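PDB 1ADJ: histidine--tRNA ligase from Thermus thermophilus, which joins L-histidine to its cognate tRNA(His) at the expense of ATP, releasing AMP and diphosphate, as a homodimeric class-II aminoacyl-tRNA synthetase. Local coordinates for residues A[13-18]-A[321-326]. Residues are numbered along the deposited sequence; the frame is centred on the assembly and turned at random.
Sequences FGKELR and FGLPEE. With SO4 (sulfate ion), chain E.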
loop_
_atom_site.group_PDB
_atom_site.type_symbol
_atom_site.label_atom_id
_atom_site.label_comp_id
_atom_site.label_asym_id
_atom_site.label_seq_id
_atom_site.Cartn_x
_atom_site.Cartn_y
_atom_site.Cartn_z
ATOM N N PHE A 13 -3.860 12.296 -0.991
ATOM C CA PHE A 13 -2.707 13.128 -1.308
ATOM C C PHE A 13 -2.700 14.271 -0.322
ATOM O O PHE A 13 -3.650 14.426 0.456
ATOM C CB PHE A 13 -2.750 13.652 -2.752
ATOM C CG PHE A 13 -3.908 14.566 -3.046
ATOM C CD1 PHE A 13 -5.149 14.043 -3.432
ATOM C CD2 PHE A 13 -3.753 15.953 -2.976
ATOM C CE1 PHE A 13 -6.214 14.893 -3.749
ATOM C CE2 PHE A 13 -4.814 16.815 -3.290
ATOM C CZ PHE A 13 -6.045 16.285 -3.678
ATOM N N GLY A 14 -1.611 15.032 -0.314
ATOM C CA GLY A 14 -1.504 16.163 0.596
ATOM C C GLY A 14 -1.457 15.762 2.057
ATOM O O GLY A 14 -1.089 14.631 2.392
ATOM N N LYS A 15 -1.847 16.687 2.930
ATOM C CA LYS A 15 -1.844 16.439 4.373
ATOM C C LYS A 15 -2.571 15.167 4.784
ATOM O O LYS A 15 -2.075 14.406 5.607
ATOM C CB LYS A 15 -2.398 17.643 5.130
ATOM C CG LYS A 15 -1.375 18.770 5.264
ATOM C CD LYS A 15 -1.922 19.934 6.060
ATOM C CE LYS A 15 -0.850 20.973 6.325
ATOM N NZ LYS A 15 -1.418 22.180 6.998
ATOM N N GLU A 16 -3.708 14.899 4.159
ATOM C CA GLU A 16 -4.478 13.709 4.472
ATOM C C GLU A 16 -3.649 12.442 4.296
ATOM O O GLU A 16 -3.643 11.575 5.169
ATOM C CB GLU A 16 -5.726 13.648 3.598
ATOM C CG GLU A 16 -6.642 12.487 3.908
ATOM C CD GLU A 16 -7.943 12.507 3.111
ATOM O OE1 GLU A 16 -8.154 13.443 2.302
ATOM O OE2 GLU A 16 -8.764 11.577 3.303
ATOM N N LEU A 17 -2.924 12.355 3.186
ATOM C CA LEU A 17 -2.092 11.189 2.898
ATOM C C LEU A 17 -0.975 11.104 3.928
ATOM O O LEU A 17 -0.695 10.036 4.457
ATOM C CB LEU A 17 -1.488 11.286 1.485
ATOM C CG LEU A 17 -0.977 10.048 0.728
ATOM C CD1 LEU A 17 0.461 10.272 0.340
ATOM C CD2 LEU A 17 -1.122 8.766 1.538
ATOM N N ARG A 18 -0.362 12.243 4.223
ATOM C CA ARG A 18 0.723 12.307 5.188
ATOM C C ARG A 18 0.325 11.857 6.593
ATOM O O ARG A 18 1.116 11.209 7.291
ATOM C CB ARG A 18 1.311 13.711 5.214
ATOM C CG ARG A 18 2.161 14.008 4.006
ATOM C CD ARG A 18 2.397 15.484 3.841
ATOM N NE ARG A 18 3.060 16.091 4.991
ATOM C CZ ARG A 18 2.929 17.372 5.324
ATOM N NH1 ARG A 18 2.158 18.176 4.598
ATOM N NH2 ARG A 18 3.578 17.853 6.374
ATOM N N PHE A 321 -4.364 17.893 16.544
ATOM C CA PHE A 321 -3.077 17.525 15.960
ATOM C C PHE A 321 -3.049 17.860 14.490
ATOM O O PHE A 321 -3.831 17.324 13.701
ATOM C CB PHE A 321 -2.792 16.040 16.154
ATOM C CG PHE A 321 -2.407 15.691 17.552
ATOM C CD1 PHE A 321 -1.085 15.818 17.969
ATOM C CD2 PHE A 321 -3.367 15.270 18.464
ATOM C CE1 PHE A 321 -0.722 15.533 19.278
ATOM C CE2 PHE A 321 -3.017 14.982 19.771
ATOM C CZ PHE A 321 -1.691 15.113 20.182
ATOM N N GLY A 322 -2.163 18.771 14.126
ATOM C CA GLY A 322 -2.064 19.166 12.739
ATOM C C GLY A 322 -0.802 18.669 12.077
ATOM O O GLY A 322 0.012 17.959 12.670
ATOM N N LEU A 323 -0.644 19.059 10.825
ATOM C CA LEU A 323 0.516 18.684 10.044
ATOM C C LEU A 323 1.135 19.991 9.582
ATOM O O LEU A 323 0.428 20.966 9.302
ATOM C CB LEU A 323 0.083 17.816 8.862
ATOM C CG LEU A 323 0.733 16.438 8.718
ATOM C CD1 LEU A 323 1.044 15.823 10.063
ATOM C CD2 LEU A 323 -0.200 15.546 7.935
ATOM N N PRO A 324 2.469 20.051 9.563
ATOM C CA PRO A 324 3.131 21.271 9.141
ATOM C C PRO A 324 3.238 21.446 7.672
ATOM O O PRO A 324 2.818 20.607 6.856
ATOM C CB PRO A 324 4.526 21.106 9.716
ATOM C CG PRO A 324 4.766 19.656 9.517
ATOM C CD PRO A 324 3.457 19.054 10.000
ATOM N N GLU A 325 4.166 22.341 7.407
ATOM C CA GLU A 325 4.348 22.677 6.048
ATOM C C GLU A 325 5.183 21.773 5.198
ATOM O O GLU A 325 6.298 21.382 5.546
ATOM C CB GLU A 325 4.711 24.144 5.896
ATOM C CG GLU A 325 3.589 25.059 6.387
ATOM C CD GLU A 325 2.191 24.542 6.019
ATOM O OE1 GLU A 325 1.943 24.263 4.819
ATOM O OE2 GLU A 325 1.343 24.407 6.938
ATOM N N GLU A 326 4.562 21.400 4.091
ATOM C CA GLU A 326 5.166 20.556 3.090
ATOM C C GLU A 326 6.425 21.279 2.639
ATOM O O GLU A 326 6.381 22.476 2.354
ATOM C CB GLU A 326 4.203 20.433 1.910
ATOM C CG GLU A 326 4.569 19.365 0.899
ATOM C CD GLU A 326 4.271 17.966 1.403
ATOM O OE1 GLU A 326 3.091 17.551 1.323
ATOM O OE2 GLU A 326 5.211 17.288 1.880
HETATM S S SO4 E . 5.731 14.311 7.274
HETATM O O1 SO4 E . 7.176 14.348 7.333
HETATM O O2 SO4 E . 5.256 14.559 5.945
HETATM O O3 SO4 E . 5.215 15.333 8.110
HETATM O O4 SO4 E . 5.236 13.015 7.667
#
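The guanidinium of R18 is shared edge-on between the backbone carbonyl of P324 and a sulfate ion, probably from the crystallisation liquor. R18 NH2 donates to P324 O at 2.9 Å, nearly straight at 164°; the oxygen lies in the guanidinium plane, though NH2 sits above the carbonyl plane. R18 NE donates to sulfate O2 at 2.8 Å, and R22, one helical turn on, binds the same ion. The bend at chi3 (59°) brings the group between L323 and E326, CG of the one over one face and OE2 of the other over the opposite face, both offset toward the rim. E326 OE1 makes a 3.5 Å salt bridge to R18 NH1. K15, extended beyond CG, slides past the L323 side chain, and K15 NZ bonds weakly to L323 O and forms a salt bridge to E325 OE2 at 3.5 Å. Cutting R18 back to an alanine would probably leave P324 O without its strong donor from the helix and the E326 carboxylate without its cationic mate. The contact lays the linker between catalytic and anticodon-binding domains against the start of helix 14-33. With E325 and E326 poorly ordered, the chemistry implies a polar surface attachment that probably depends more on the P324 carbonyl than on the acidic side chains.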